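Long-range contacts in OxyA protein (Actinoplanes teichomyceticus, PDB 5HH3), which probably carries out phenolic coupling of the peptide as a haem-dependent cytochrome P450 in glycopeptide antibiotic biosynthesis: residues Gly38-Leu43 with Thr53-Thr58; Gly250-Ala255 with Leu372-Pro377; Glu259-Leu264 with Asp327-Thr332; Val271-Asp276 with Arg333-His338. All coordinates share one frame; numbering follows the deposited sequence.

Contact 1: residues Gly38-Leu43 with Thr53-Thr58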
loop_
_atom_site.group_PDB
_atom_site.type_symbol
_atom_site.label_atom_id
_atom_site.label_comp_id
_atom_site.label_asym_id
_atom_site.label_seq_id
_atom_site.Cartn_x
_atom_site.Cartn_y
_atom_site.Cartn_z
ATOM N N GLY B 38 -18.275 9.138 -17.096
ATOM C CA GLY B 38 -19.103 7.953 -17.370
ATOM C C GLY B 38 -19.193 7.129 -16.086
ATOM O O GLY B 38 -18.682 7.561 -15.058
ATOM N N PRO B 39 -19.847 5.960 -16.130
ATOM C CA PRO B 39 -20.057 5.154 -14.926
ATOM C C PRO B 39 -18.817 4.361 -14.443
ATOM O O PRO B 39 -18.804 3.877 -13.313
ATOM C CB PRO B 39 -21.192 4.211 -15.335
ATOM C CG PRO B 39 -21.071 4.090 -16.817
ATOM C CD PRO B 39 -20.625 5.451 -17.269
ATOM N N LEU B 40 -17.797 4.254 -15.289
ATOM C CA LEU B 40 -16.593 3.479 -14.998
ATOM C C LEU B 40 -15.383 4.154 -15.639
ATOM O O LEU B 40 -15.402 4.379 -16.840
ATOM C CB LEU B 40 -16.767 2.072 -15.592
ATOM C CG LEU B 40 -15.765 1.013 -15.182
ATOM C CD1 LEU B 40 -15.932 0.583 -13.737
ATOM C CD2 LEU B 40 -15.840 -0.212 -16.078
ATOM N N THR B 41 -14.347 4.469 -14.865
ATOM C CA THR B 41 -13.095 5.055 -15.391
ATOM C C THR B 41 -11.859 4.296 -14.867
ATOM O O THR B 41 -11.946 3.521 -13.922
ATOM C CB THR B 41 -12.963 6.549 -15.016
ATOM O OG1 THR B 41 -13.079 6.714 -13.588
ATOM C CG2 THR B 41 -14.062 7.357 -15.685
ATOM N N THR B 42 -10.710 4.508 -15.496
ATOM C CA THR B 42 -9.479 3.839 -15.081
ATOM C C THR B 42 -8.735 4.673 -14.048
ATOM O O THR B 42 -8.637 5.888 -14.169
ATOM C CB THR B 42 -8.531 3.603 -16.238
ATOM O OG1 THR B 42 -8.245 4.852 -16.830
ATOM C CG2 THR B 42 -9.144 2.729 -17.289
ATOM N N LEU B 43 -8.229 3.999 -13.021
ATOM C CA LEU B 43 -7.259 4.571 -12.121
ATOM C C LEU B 43 -5.886 4.394 -12.684
ATOM O O LEU B 43 -5.052 5.290 -12.581
ATOM C CB LEU B 43 -7.340 3.905 -10.750
ATOM C CG LEU B 43 -8.631 4.109 -9.986
ATOM C CD1 LEU B 43 -8.665 3.199 -8.759
ATOM C CD2 LEU B 43 -8.754 5.575 -9.608
ATOM N N THR B 53 -5.655 -3.576 -15.188
ATOM C CA THR B 53 -6.208 -2.255 -15.009
ATOM C C THR B 53 -6.970 -2.184 -13.697
ATOM O O THR B 53 -7.724 -3.109 -13.332
ATOM C CB THR B 53 -7.158 -1.910 -16.158
ATOM O OG1 THR B 53 -6.418 -1.886 -17.373
ATOM C CG2 THR B 53 -7.880 -0.581 -15.935
ATOM N N ALA B 54 -6.777 -1.076 -13.003
ATOM C CA ALA B 54 -7.552 -0.764 -11.827
ATOM C C ALA B 54 -8.596 0.273 -12.223
ATOM O O ALA B 54 -8.265 1.348 -12.765
ATOM C CB ALA B 54 -6.651 -0.245 -10.735
ATOM N N TRP B 55 -9.854 -0.088 -12.005
ATOM C CA TRP B 55 -10.995 0.707 -12.389
ATOM C C TRP B 55 -11.705 1.275 -11.158
ATOM O O TRP B 55 -11.674 0.681 -10.067
ATOM C CB TRP B 55 -12.029 -0.168 -13.099
ATOM C CG TRP B 55 -11.609 -0.893 -14.324
ATOM C CD1 TRP B 55 -11.124 -2.168 -14.395
ATOM C CD2 TRP B 55 -11.725 -0.428 -15.678
ATOM N NE1 TRP B 55 -10.894 -2.511 -15.703
ATOM C CE2 TRP B 55 -11.288 -1.473 -16.517
ATOM C CE3 TRP B 55 -12.168 0.769 -16.266
ATOM C CZ2 TRP B 55 -11.268 -1.367 -17.906
ATOM C CZ3 TRP B 55 -12.161 0.867 -17.708
ATOM C CH2 TRP B 55 -11.711 -0.188 -18.480
ATOM N N LEU B 56 -12.371 2.406 -11.367
ATOM C CA LEU B 56 -13.243 3.018 -10.376
ATOM C C LEU B 56 -14.644 3.041 -10.940
ATOM O O LEU B 56 -14.840 3.620 -12.001
ATOM C CB LEU B 56 -12.795 4.454 -10.089
ATOM C CG LEU B 56 -13.599 5.259 -9.068
ATOM C CD1 LEU B 56 -13.323 4.749 -7.659
ATOM C CD2 LEU B 56 -13.239 6.735 -9.167
ATOM N N ALA B 57 -15.596 2.432 -10.244
ATOM C CA ALA B 57 -17.024 2.458 -10.628
ATOM C C ALA B 57 -17.699 3.556 -9.823
ATOM O O ALA B 57 -17.610 3.548 -8.596
ATOM C CB ALA B 57 -17.698 1.122 -10.329
ATOM N N THR B 58 -18.339 4.494 -10.523
ATOM C CA THR B 58 -19.046 5.614 -9.920
ATOM C C THR B 58 -20.558 5.612 -10.190
ATOM O O THR B 58 -21.293 6.277 -9.452
ATOM C CB THR B 58 -18.477 6.978 -10.412
ATOM O OG1 THR B 58 -18.551 7.061 -11.839
ATOM C CG2 THR B 58 -17.028 7.172 -9.998
HETATM O O HOH W 1 -20.657 8.287 -12.732
HETATM O O HOH W 2 -16.159 7.244 -13.177
#

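Contact 2: residues Gly250-Ala255 with Leu372-Pro377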
loop_
_atom_site.group_PDB
_atom_site.type_symbol
_atom_site.label_atom_id
_atom_site.label_comp_id
_atom_site.label_asym_id
_atom_site.label_seq_id
_atom_site.Cartn_x
_atom_site.Cartn_y
_atom_site.Cartn_z
ATOM N N GLY B 250 -22.392 13.675 11.776
ATOM C CA GLY B 250 -23.777 14.032 12.035
ATOM C C GLY B 250 -23.932 15.263 12.906
ATOM O O GLY B 250 -24.713 16.163 12.574
ATOM N N ALA B 251 -23.195 15.305 14.025
ATOM C CA ALA B 251 -23.199 16.469 14.896
ATOM C C ALA B 251 -22.758 17.738 14.143
ATOM O O ALA B 251 -23.314 18.824 14.387
ATOM C CB ALA B 251 -22.319 16.239 16.121
ATOM N N TRP B 252 -21.779 17.605 13.242
ATOM C CA TRP B 252 -21.314 18.734 12.431
ATOM C C TRP B 252 -22.431 19.214 11.504
ATOM O O TRP B 252 -22.696 20.410 11.436
ATOM C CB TRP B 252 -20.055 18.350 11.646
ATOM C CG TRP B 252 -19.435 19.439 10.803
ATOM C CD1 TRP B 252 -19.642 20.785 10.899
ATOM C CD2 TRP B 252 -18.458 19.266 9.768
ATOM N NE1 TRP B 252 -18.884 21.453 9.976
ATOM C CE2 TRP B 252 -18.139 20.551 9.274
ATOM C CE3 TRP B 252 -17.824 18.147 9.205
ATOM C CZ2 TRP B 252 -17.221 20.753 8.243
ATOM C CZ3 TRP B 252 -16.911 18.344 8.177
ATOM C CH2 TRP B 252 -16.615 19.639 7.706
ATOM N N LEU B 253 -23.090 18.279 10.816
ATOM C CA LEU B 253 -24.222 18.603 9.950
ATOM C C LEU B 253 -25.364 19.271 10.724
ATOM O O LEU B 253 -26.003 20.204 10.206
ATOM C CB LEU B 253 -24.730 17.360 9.199
ATOM C CG LEU B 253 -25.788 17.585 8.108
ATOM C CD1 LEU B 253 -25.230 18.380 6.952
ATOM C CD2 LEU B 253 -26.343 16.275 7.595
ATOM N N MET B 254 -25.610 18.817 11.958
ATOM C CA MET B 254 -26.627 19.443 12.814
ATOM C C MET B 254 -26.289 20.879 13.223
ATOM O O MET B 254 -27.152 21.747 13.154
ATOM C CB MET B 254 -26.888 18.616 14.061
ATOM C CG MET B 254 -27.489 17.247 13.748
ATOM S SD MET B 254 -27.552 16.202 15.213
ATOM C CE MET B 254 -28.550 17.291 16.253
ATOM N N ALA B 255 -25.048 21.119 13.639
ATOM C CA ALA B 255 -24.570 22.479 13.898
ATOM C C ALA B 255 -24.560 23.355 12.605
ATOM O O ALA B 255 -24.890 24.536 12.641
ATOM C CB ALA B 255 -23.192 22.443 14.555
ATOM N N LEU B 372 -27.267 24.078 19.499
ATOM C CA LEU B 372 -25.941 23.579 19.133
ATOM C C LEU B 372 -25.339 24.398 17.986
ATOM O O LEU B 372 -26.015 24.654 16.999
ATOM C CB LEU B 372 -26.030 22.104 18.705
ATOM C CG LEU B 372 -24.719 21.337 18.589
ATOM C CD1 LEU B 372 -24.205 21.037 19.992
ATOM C CD2 LEU B 372 -24.936 20.058 17.803
ATOM N N ARG B 373 -24.082 24.806 18.135
ATOM C CA ARG B 373 -23.374 25.588 17.117
ATOM C C ARG B 373 -21.879 25.302 17.198
ATOM O O ARG B 373 -21.393 24.812 18.216
ATOM C CB ARG B 373 -23.628 27.102 17.324
ATOM C CG ARG B 373 -23.353 27.578 18.754
ATOM C CD ARG B 373 -23.820 28.993 19.063
ATOM N NE ARG B 373 -23.783 29.205 20.516
ATOM C CZ ARG B 373 -22.700 29.548 21.216
ATOM N NH1 ARG B 373 -22.799 29.663 22.521
ATOM N NH2 ARG B 373 -21.513 29.773 20.631
ATOM N N LEU B 374 -21.157 25.638 16.138
ATOM C CA LEU B 374 -19.690 25.631 16.166
ATOM C C LEU B 374 -19.202 26.641 17.204
ATOM O O LEU B 374 -19.775 27.724 17.345
ATOM C CB LEU B 374 -19.113 26.014 14.799
ATOM C CG LEU B 374 -19.495 25.159 13.597
ATOM C CD1 LEU B 374 -18.991 25.800 12.313
ATOM C CD2 LEU B 374 -18.945 23.764 13.757
ATOM N N ALA B 375 -18.168 26.269 17.953
ATOM C CA ALA B 375 -17.567 27.152 18.947
ATOM C C ALA B 375 -16.809 28.302 18.277
ATOM O O ALA B 375 -16.896 29.442 18.718
ATOM C CB ALA B 375 -16.631 26.370 19.848
ATOM N N GLU B 376 -16.066 27.965 17.227
ATOM C CA GLU B 376 -15.306 28.906 16.408
ATOM C C GLU B 376 -15.865 28.820 14.974
ATOM O O GLU B 376 -15.298 28.109 14.142
ATOM C CB GLU B 376 -13.814 28.525 16.425
ATOM C CG GLU B 376 -13.071 28.828 17.731
ATOM C CD GLU B 376 -12.192 30.076 17.668
ATOM O OE1 GLU B 376 -11.530 30.317 16.633
ATOM O OE2 GLU B 376 -12.143 30.832 18.669
ATOM N N PRO B 377 -16.984 29.530 14.685
ATOM C CA PRO B 377 -17.724 29.398 13.417
ATOM C C PRO B 377 -16.907 29.583 12.138
ATOM O O PRO B 377 -17.173 28.898 11.135
ATOM C CB PRO B 377 -18.786 30.499 13.509
ATOM C CG PRO B 377 -18.973 30.712 14.958
ATOM C CD PRO B 377 -17.612 30.548 15.551
HETATM O O HOH W 3 -25.684 26.205 14.626
#

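Contact 3: residues Glu259-Leu264 with Asp327-Thr332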
loop_
_atom_site.group_PDB
_atom_site.type_symbol
_atom_site.label_atom_id
_atom_site.label_comp_id
_atom_site.label_asym_id
_atom_site.label_seq_id
_atom_site.Cartn_x
_atom_site.Cartn_y
_atom_site.Cartn_z
ATOM N N GLU B 259 -31.851 24.291 11.076
ATOM C CA GLU B 259 -33.277 24.402 10.743
ATOM C C GLU B 259 -33.903 23.078 10.290
ATOM O O GLU B 259 -35.024 22.760 10.663
ATOM C CB GLU B 259 -33.530 25.544 9.749
ATOM C CG GLU B 259 -33.304 26.905 10.405
ATOM C CD GLU B 259 -33.421 28.095 9.471
ATOM O OE1 GLU B 259 -33.146 27.949 8.265
ATOM O OE2 GLU B 259 -33.771 29.195 9.958
ATOM N N GLN B 260 -33.155 22.265 9.564
ATOM C CA GLN B 260 -33.672 20.957 9.141
ATOM C C GLN B 260 -33.816 19.987 10.308
ATOM O O GLN B 260 -34.776 19.226 10.363
ATOM C CB GLN B 260 -32.798 20.371 8.056
ATOM C CG GLN B 260 -32.717 21.280 6.838
ATOM C CD GLN B 260 -32.549 20.513 5.561
ATOM O OE1 GLN B 260 -33.284 19.567 5.296
ATOM N NE2 GLN B 260 -31.596 20.920 4.750
ATOM N N PHE B 261 -32.887 20.037 11.254
ATOM C CA PHE B 261 -32.983 19.196 12.445
ATOM C C PHE B 261 -33.989 19.701 13.473
ATOM O O PHE B 261 -34.442 18.921 14.304
ATOM C CB PHE B 261 -31.609 18.968 13.067
ATOM C CG PHE B 261 -30.747 18.081 12.239
ATOM C CD1 PHE B 261 -30.854 16.697 12.336
ATOM C CD2 PHE B 261 -29.877 18.619 11.310
ATOM C CE1 PHE B 261 -30.073 15.872 11.538
ATOM C CE2 PHE B 261 -29.095 17.795 10.513
ATOM C CZ PHE B 261 -29.193 16.420 10.627
ATOM N N ALA B 262 -34.348 20.989 13.414
ATOM C CA ALA B 262 -35.481 21.505 14.199
ATOM C C ALA B 262 -36.794 20.871 13.719
ATOM O O ALA B 262 -37.711 20.666 14.504
ATOM C CB ALA B 262 -35.554 23.026 14.115
ATOM N N LEU B 263 -36.858 20.564 12.425
ATOM C CA LEU B 263 -37.977 19.846 11.821
ATOM C C LEU B 263 -38.040 18.406 12.325
ATOM O O LEU B 263 -39.112 17.907 12.621
ATOM C CB LEU B 263 -37.852 19.870 10.291
ATOM C CG LEU B 263 -39.128 20.086 9.491
ATOM C CD1 LEU B 263 -39.653 21.509 9.662
ATOM C CD2 LEU B 263 -38.857 19.784 8.024
ATOM N N LEU B 264 -36.887 17.740 12.399
ATOM C CA LEU B 264 -36.788 16.423 13.028
ATOM C C LEU B 264 -37.259 16.447 14.482
ATOM O O LEU B 264 -38.015 15.560 14.887
ATOM C CB LEU B 264 -35.357 15.864 12.963
ATOM C CG LEU B 264 -35.053 14.569 13.734
ATOM C CD1 LEU B 264 -35.895 13.409 13.225
ATOM C CD2 LEU B 264 -33.571 14.230 13.635
ATOM N N ASP B 327 -29.285 17.275 -5.127
ATOM C CA ASP B 327 -28.328 16.579 -4.244
ATOM C C ASP B 327 -28.162 17.181 -2.838
ATOM O O ASP B 327 -27.651 16.499 -1.933
ATOM C CB ASP B 327 -26.958 16.515 -4.916
ATOM C CG ASP B 327 -25.943 15.760 -4.090
ATOM O OD1 ASP B 327 -26.147 14.539 -3.860
ATOM O OD2 ASP B 327 -24.956 16.401 -3.658
ATOM N N ARG B 328 -28.590 18.434 -2.642
ATOM C CA ARG B 328 -28.395 19.115 -1.362
ATOM C C ARG B 328 -29.133 18.388 -0.242
ATOM O O ARG B 328 -30.158 17.721 -0.479
ATOM C CB ARG B 328 -28.836 20.581 -1.428
ATOM C CG ARG B 328 -27.921 21.449 -2.280
ATOM C CD ARG B 328 -28.470 22.861 -2.416
ATOM N NE ARG B 328 -27.739 23.584 -3.465
ATOM C CZ ARG B 328 -28.227 24.569 -4.219
ATOM N NH1 ARG B 328 -29.474 24.999 -4.079
ATOM N NH2 ARG B 328 -27.449 25.121 -5.147
ATOM N N PHE B 329 -28.589 18.473 0.966
ATOM C CA PHE B 329 -29.221 17.834 2.135
ATOM C C PHE B 329 -30.655 18.336 2.304
ATOM O O PHE B 329 -30.885 19.525 2.401
ATOM C CB PHE B 329 -28.419 18.108 3.409
ATOM C CG PHE B 329 -29.011 17.511 4.634
ATOM C CD1 PHE B 329 -29.278 16.154 4.696
ATOM C CD2 PHE B 329 -29.315 18.310 5.739
ATOM C CE1 PHE B 329 -29.826 15.587 5.834
ATOM C CE2 PHE B 329 -29.862 17.750 6.884
ATOM C CZ PHE B 329 -30.131 16.391 6.931
ATOM N N ASP B 330 -31.602 17.408 2.303
ATOM C CA ASP B 330 -33.028 17.734 2.380
ATOM C C ASP B 330 -33.699 16.631 3.177
ATOM O O ASP B 330 -34.028 15.566 2.652
ATOM C CB ASP B 330 -33.643 17.863 0.991
ATOM C CG ASP B 330 -35.155 18.095 1.027
ATOM O OD1 ASP B 330 -35.737 18.336 2.097
ATOM O OD2 ASP B 330 -35.776 18.016 -0.042
ATOM N N ILE B 331 -33.902 16.916 4.453
ATOM C CA ILE B 331 -34.417 15.951 5.399
ATOM C C ILE B 331 -35.851 15.455 5.090
ATOM O O ILE B 331 -36.263 14.425 5.627
ATOM C CB ILE B 331 -34.309 16.533 6.833
ATOM C CG1 ILE B 331 -34.297 15.419 7.875
ATOM C CG2 ILE B 331 -35.403 17.560 7.105
ATOM C CD1 ILE B 331 -33.636 15.856 9.164
ATOM N N THR B 332 -36.595 16.173 4.240
ATOM C CA THR B 332 -37.959 15.780 3.828
ATOM C C THR B 332 -38.007 14.960 2.523
ATOM O O THR B 332 -39.095 14.614 2.067
ATOM C CB THR B 332 -38.870 17.015 3.604
ATOM O OG1 THR B 332 -38.453 17.699 2.419
ATOM C CG2 THR B 332 -38.831 17.992 4.795
#

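Contact 4: residues Val271-Asp276 with Arg333-His338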
loop_
_atom_site.group_PDB
_atom_site.type_symbol
_atom_site.label_atom_id
_atom_site.label_comp_id
_atom_site.label_asym_id
_atom_site.label_seq_id
_atom_site.Cartn_x
_atom_site.Cartn_y
_atom_site.Cartn_z
ATOM N N VAL B 271 -41.196 13.495 8.694
ATOM C CA VAL B 271 -39.930 13.105 8.020
ATOM C C VAL B 271 -39.535 11.661 8.373
ATOM O O VAL B 271 -38.450 11.415 8.883
ATOM C CB VAL B 271 -38.777 14.111 8.339
ATOM C CG1 VAL B 271 -39.017 15.441 7.636
ATOM C CG2 VAL B 271 -38.624 14.365 9.841
ATOM N N PRO B 272 -40.414 10.685 8.076
ATOM C CA PRO B 272 -40.137 9.295 8.474
ATOM C C PRO B 272 -38.828 8.714 7.946
ATOM O O PRO B 272 -38.231 7.886 8.625
ATOM C CB PRO B 272 -41.324 8.522 7.892
ATOM C CG PRO B 272 -41.735 9.338 6.719
ATOM C CD PRO B 272 -41.599 10.754 7.201
ATOM N N ASP B 273 -38.387 9.129 6.756
ATOM C CA ASP B 273 -37.142 8.596 6.170
ATOM C C ASP B 273 -35.915 9.487 6.397
ATOM O O ASP B 273 -34.936 9.365 5.670
ATOM C CB ASP B 273 -37.337 8.313 4.665
ATOM C CG ASP B 273 -38.425 7.283 4.402
ATOM O OD1 ASP B 273 -38.434 6.238 5.088
ATOM O OD2 ASP B 273 -39.278 7.525 3.518
ATOM N N TRP B 274 -35.952 10.346 7.420
ATOM C CA TRP B 274 -34.878 11.328 7.666
ATOM C C TRP B 274 -33.469 10.712 7.748
ATOM O O TRP B 274 -32.499 11.320 7.286
ATOM C CB TRP B 274 -35.160 12.133 8.949
ATOM C CG TRP B 274 -35.044 11.337 10.217
ATOM C CD1 TRP B 274 -36.048 10.675 10.874
ATOM C CD2 TRP B 274 -33.869 11.136 10.988
ATOM N NE1 TRP B 274 -35.559 10.048 11.981
ATOM C CE2 TRP B 274 -34.224 10.319 12.086
ATOM C CE3 TRP B 274 -32.539 11.542 10.849
ATOM C CZ2 TRP B 274 -33.304 9.911 13.041
ATOM C CZ3 TRP B 274 -31.623 11.131 11.805
ATOM C CH2 TRP B 274 -32.013 10.327 12.888
ATOM N N LEU B 275 -33.359 9.526 8.351
ATOM C CA LEU B 275 -32.063 8.904 8.568
ATOM C C LEU B 275 -31.443 8.441 7.255
ATOM O O LEU B 275 -30.250 8.588 7.076
ATOM C CB LEU B 275 -32.136 7.747 9.559
ATOM C CG LEU B 275 -30.823 7.011 9.811
ATOM C CD1 LEU B 275 -29.731 7.945 10.289
ATOM C CD2 LEU B 275 -31.032 5.875 10.800
ATOM N N ASP B 276 -32.252 7.902 6.346
ATOM C CA ASP B 276 -31.746 7.541 5.013
ATOM C C ASP B 276 -31.135 8.737 4.271
ATOM O O ASP B 276 -30.148 8.558 3.586
ATOM C CB ASP B 276 -32.830 6.917 4.149
ATOM C CG ASP B 276 -33.239 5.541 4.630
ATOM O OD1 ASP B 276 -32.371 4.787 5.099
ATOM O OD2 ASP B 276 -34.436 5.223 4.526
ATOM N N ARG B 333 -36.861 14.681 1.905
ATOM C CA ARG B 333 -36.821 13.878 0.676
ATOM C C ARG B 333 -37.537 12.536 0.888
ATOM O O ARG B 333 -37.243 11.807 1.833
ATOM C CB ARG B 333 -35.379 13.633 0.217
ATOM C CG ARG B 333 -35.244 12.982 -1.161
ATOM C CD ARG B 333 -33.831 12.442 -1.412
ATOM N NE ARG B 333 -32.847 13.480 -1.143
ATOM C CZ ARG B 333 -32.631 14.541 -1.921
ATOM N NH1 ARG B 333 -33.268 14.703 -3.088
ATOM N NH2 ARG B 333 -31.742 15.448 -1.533
ATOM N N VAL B 334 -38.483 12.241 -0.001
ATOM C CA VAL B 334 -39.250 11.003 0.037
ATOM C C VAL B 334 -38.370 9.835 -0.423
ATOM O O VAL B 334 -37.766 9.894 -1.492
ATOM C CB VAL B 334 -40.525 11.135 -0.825
ATOM C CG1 VAL B 334 -41.222 9.790 -1.010
ATOM C CG2 VAL B 334 -41.467 12.142 -0.173
ATOM N N ARG B 335 -38.291 8.803 0.420
ATOM C CA ARG B 335 -37.530 7.577 0.159
ATOM C C ARG B 335 -36.132 7.801 -0.454
ATOM O O ARG B 335 -35.876 7.392 -1.589
ATOM C CB ARG B 335 -38.384 6.584 -0.667
ATOM C CG ARG B 335 -39.515 5.969 0.153
ATOM C CD ARG B 335 -40.333 4.947 -0.637
ATOM N NE ARG B 335 -41.035 5.574 -1.765
ATOM C CZ ARG B 335 -42.184 6.256 -1.695
ATOM N NH1 ARG B 335 -42.846 6.413 -0.545
ATOM N NH2 ARG B 335 -42.687 6.788 -2.804
ATOM N N PRO B 336 -35.222 8.451 0.302
ATOM C CA PRO B 336 -33.868 8.664 -0.219
ATOM C C PRO B 336 -33.153 7.342 -0.532
ATOM O O PRO B 336 -33.263 6.391 0.239
ATOM C CB PRO B 336 -33.147 9.402 0.929
ATOM C CG PRO B 336 -34.213 9.871 1.857
ATOM C CD PRO B 336 -35.352 8.919 1.696
ATOM N N GLU B 337 -32.438 7.301 -1.656
ATOM C CA GLU B 337 -31.707 6.111 -2.090
ATOM C C GLU B 337 -30.231 6.252 -1.839
ATOM O O GLU B 337 -29.624 7.276 -2.188
ATOM C CB GLU B 337 -31.914 5.871 -3.572
ATOM C CG GLU B 337 -33.358 5.593 -3.941
ATOM C CD GLU B 337 -33.531 5.358 -5.436
ATOM O OE1 GLU B 337 -32.823 4.489 -5.997
ATOM O OE2 GLU B 337 -34.380 6.044 -6.039
ATOM N N HIS B 338 -29.646 5.223 -1.240
ATOM C CA HIS B 338 -28.195 5.164 -1.097
ATOM C C HIS B 338 -27.683 3.727 -1.043
ATOM O O HIS B 338 -28.458 2.776 -0.854
ATOM C CB HIS B 338 -27.762 5.919 0.156
ATOM C CG HIS B 338 -28.286 5.318 1.422
ATOM N ND1 HIS B 338 -27.716 4.218 2.022
ATOM C CD2 HIS B 338 -29.337 5.660 2.197
ATOM C CE1 HIS B 338 -28.394 3.908 3.110
ATOM N NE2 HIS B 338 -29.377 4.766 3.235
HETATM O O HOH W 4 -35.449 5.549 1.804
#

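Contact 1: residues Gly38-Leu43 with Thr53-Thr58
Leu40 and Thr42 grip the indole of Trp55 from opposite faces. Leu40 CD2 sits 4.2 Å from the centroid of the six-membered ring of Trp55, and Thr42 CG2 lies 4.0 Å from the same centroid, each making a CH-pi contact. With CG anti to the backbone N (chi1 -168°), Leu40 sets CG against Trp55 CE3; CD2 covers the ring and CD1 packs on Ala57 CB, small enough to fit beneath the leucine. Thr42 offers the ring a methyl and tolerates the exposed setting. These side chains share one face of an antiparallel hairpin, the edge of the mixed beta sheet of the P450 fold, in which strand 53-57 also pairs with strand 309-312. Thr41 and Leu56 form its hydrogen-bonded pair: Leu56 N to Thr41 O is 2.8 Å and nearly linear (173°), and Thr41 N to Leu56 O is 3.0 Å. Their side chains turn the other way, toward helix 29-37, as Leu43 turns toward helix 8-19. At the open end of the hairpin, two waters bridge Gly38 O and Thr58 OG1, and one also reaches Thr41 OG1. Further out, Asp308 positions the indole, accepting from Trp55 NE1 through OD2 and from Thr53 N through OD1.

Contact 2: residues Gly250-Ala255 with Leu372-Pro377
Leu372 meets the last turns of helix 225-256, the long I-helix of the P450 fold, just where the chain enters strand 373-374, an edge strand of a small antiparallel sheet. Its CG is anti to the backbone N (chi1 -167°), and the CD2 branch does the touching. That methyl of Leu372 lies 4.0 Å from Ala251 O and 4.4 Å from Ala255 CB, with Met254 CB a little farther away, so one branched side chain spans a full helical turn. Helix 351-368 also packs on Ala251 and Met254, and Leu395 of the neighbouring strand packs on Leu372.

Arg373 comes next and contributes backbone rather than side chain: its CA rests 4.1 Å from Ala255 CB, while its CB points away from the helix and the exposed side chain makes a weak hydrogen bond from NH1 to Trp397 O. Ala255 suits this place because a single methyl lets the strand backbone come close to the helix, the CA atoms of Ala255 and Arg373 being 4.6 Å apart.

Leu374 then brings CD2 to 4.2 Å from Trp252 CD1, meeting the indole obliquely, and Ile381 touches both residues. No direct hydrogen bond joins helix to strand. A single water makes the polar link instead, donating to Ala255 O at 2.7 Å and to Leu372 O at 2.9 Å.

Contact 3: residues Glu259-Leu264 with Asp327-Thr332
Gln260 uses both ends of its side-chain amide to clasp the backbone of the facing loop, much as a strand would. Its OE1 accepts from Ile331 N at 2.8 Å along an almost straight N-H...O line (177°), and its NE2 donates to Phe329 O, also at 2.8 Å. The second acceptor lies close to the amide plane of Gln260, although NE2 itself stands well above the carbonyl plane of Phe329. A bend at chi2 (-149°) swings CD toward the loop. NE2 also bonds Asp257 OD2, so three bonds restrain the amide and fix which end is oxygen. Glutamine suits the place because it is a donor and an acceptor in one group.

Ile331 CG2 lies against the amide oxygen, 3.4 Å from Gln260 OE1. Apolar contacts continue from there: CG2 also touches Leu263 CD2, while Ile331 CD1 meets Phe261 CE1 obliquely and packs on Leu264 CB. Phe261 and Phe329 have nearly parallel planes, yet the rings are slid so far apart that they meet only through their CE2 and CZ atoms, Phe261 CE2 to Phe329 CE2 being 3.7 Å. At the outer border Leu263 CD2 touches Thr332 CG2. An Asx turn steadies that end: Asp330 OD1 accepts from both Thr332 N and Thr332 OG1.

Asp330 N bonds Glu277 of helix 274-282, placing the loop between two helices; this is the packing of helix J on the meander region that precedes the haem-ligand loop in cytochromes P450.

Contact 4: residues Val271-Asp276 with Arg333-His338
Asp276, Asp273 and Pro336 carry most of this contact, with the proline ring lodged against the two aspartates at the start of helix 274-282. Pro336 CD lies 3.6 Å from Asp273 CB, and Pro336 CG reaches 4.0 Å from Asp276 CB. The ring thus packs on the aliphatic carbons of acidic side chains whose oxygens are left to a water and to Arg335 N. A proline fits here because it presents a compact hydrocarbon surface and has no N-H to satisfy.

Asp273 occupies the N-cap position without making a capping bond. Its OD2 instead takes a weak, long hydrogen bond of 3.5 Å from Arg335 N. The two side chains run alongside each other, but their charged ends stay apart, so no salt bridge forms.

Asp276 CB points toward the loop. A water donates both to Asp276 OD2, at 2.9 Å, and to Pro336 O, at 2.8 Å. His338 CD2 approaches Asp276 O to 3.3 Å. His338 ND1 is bonded to Ala340 N, which probably leaves the proton on NE2; that nitrogen is 3.5 Å from Asp276 OD1, not counted as a hydrogen bond.

Next to Asp276, Glu277 forms a salt bridge with Arg333 NE; with Arg280 they make up the Glu-Arg-Arg triad of P450s, uniting the ExxR motif of helix K and the meander. The contact itself rests on van der Waals packing, one weak bond and a shared water, while the ionic link comes from that neighbouring triad.

Contacts 2, 3 and 4 form one neighbourhood, whereas contact 1 stands apart, about 28 Å or more from each of the others between centres. Contacts 2 and 3 meet through Met254 and Phe261, and Leu253 and Phe329; contacts 3 and 4 meet through Ile331 and Trp274, successive loop segments lying against successive helices. Their segments alternate along the chain, and both are nested inside the loop closed by contact 2. Contacts 1 to 3 are partly buried, and contact 4 lies at the surface. Chemistry follows place: backbone pairing in the sheet of contact 1, apolar packing and one bridging water in contact 2, a side-chain amide clasp in contact 3, and water and carboxylates in contact 4.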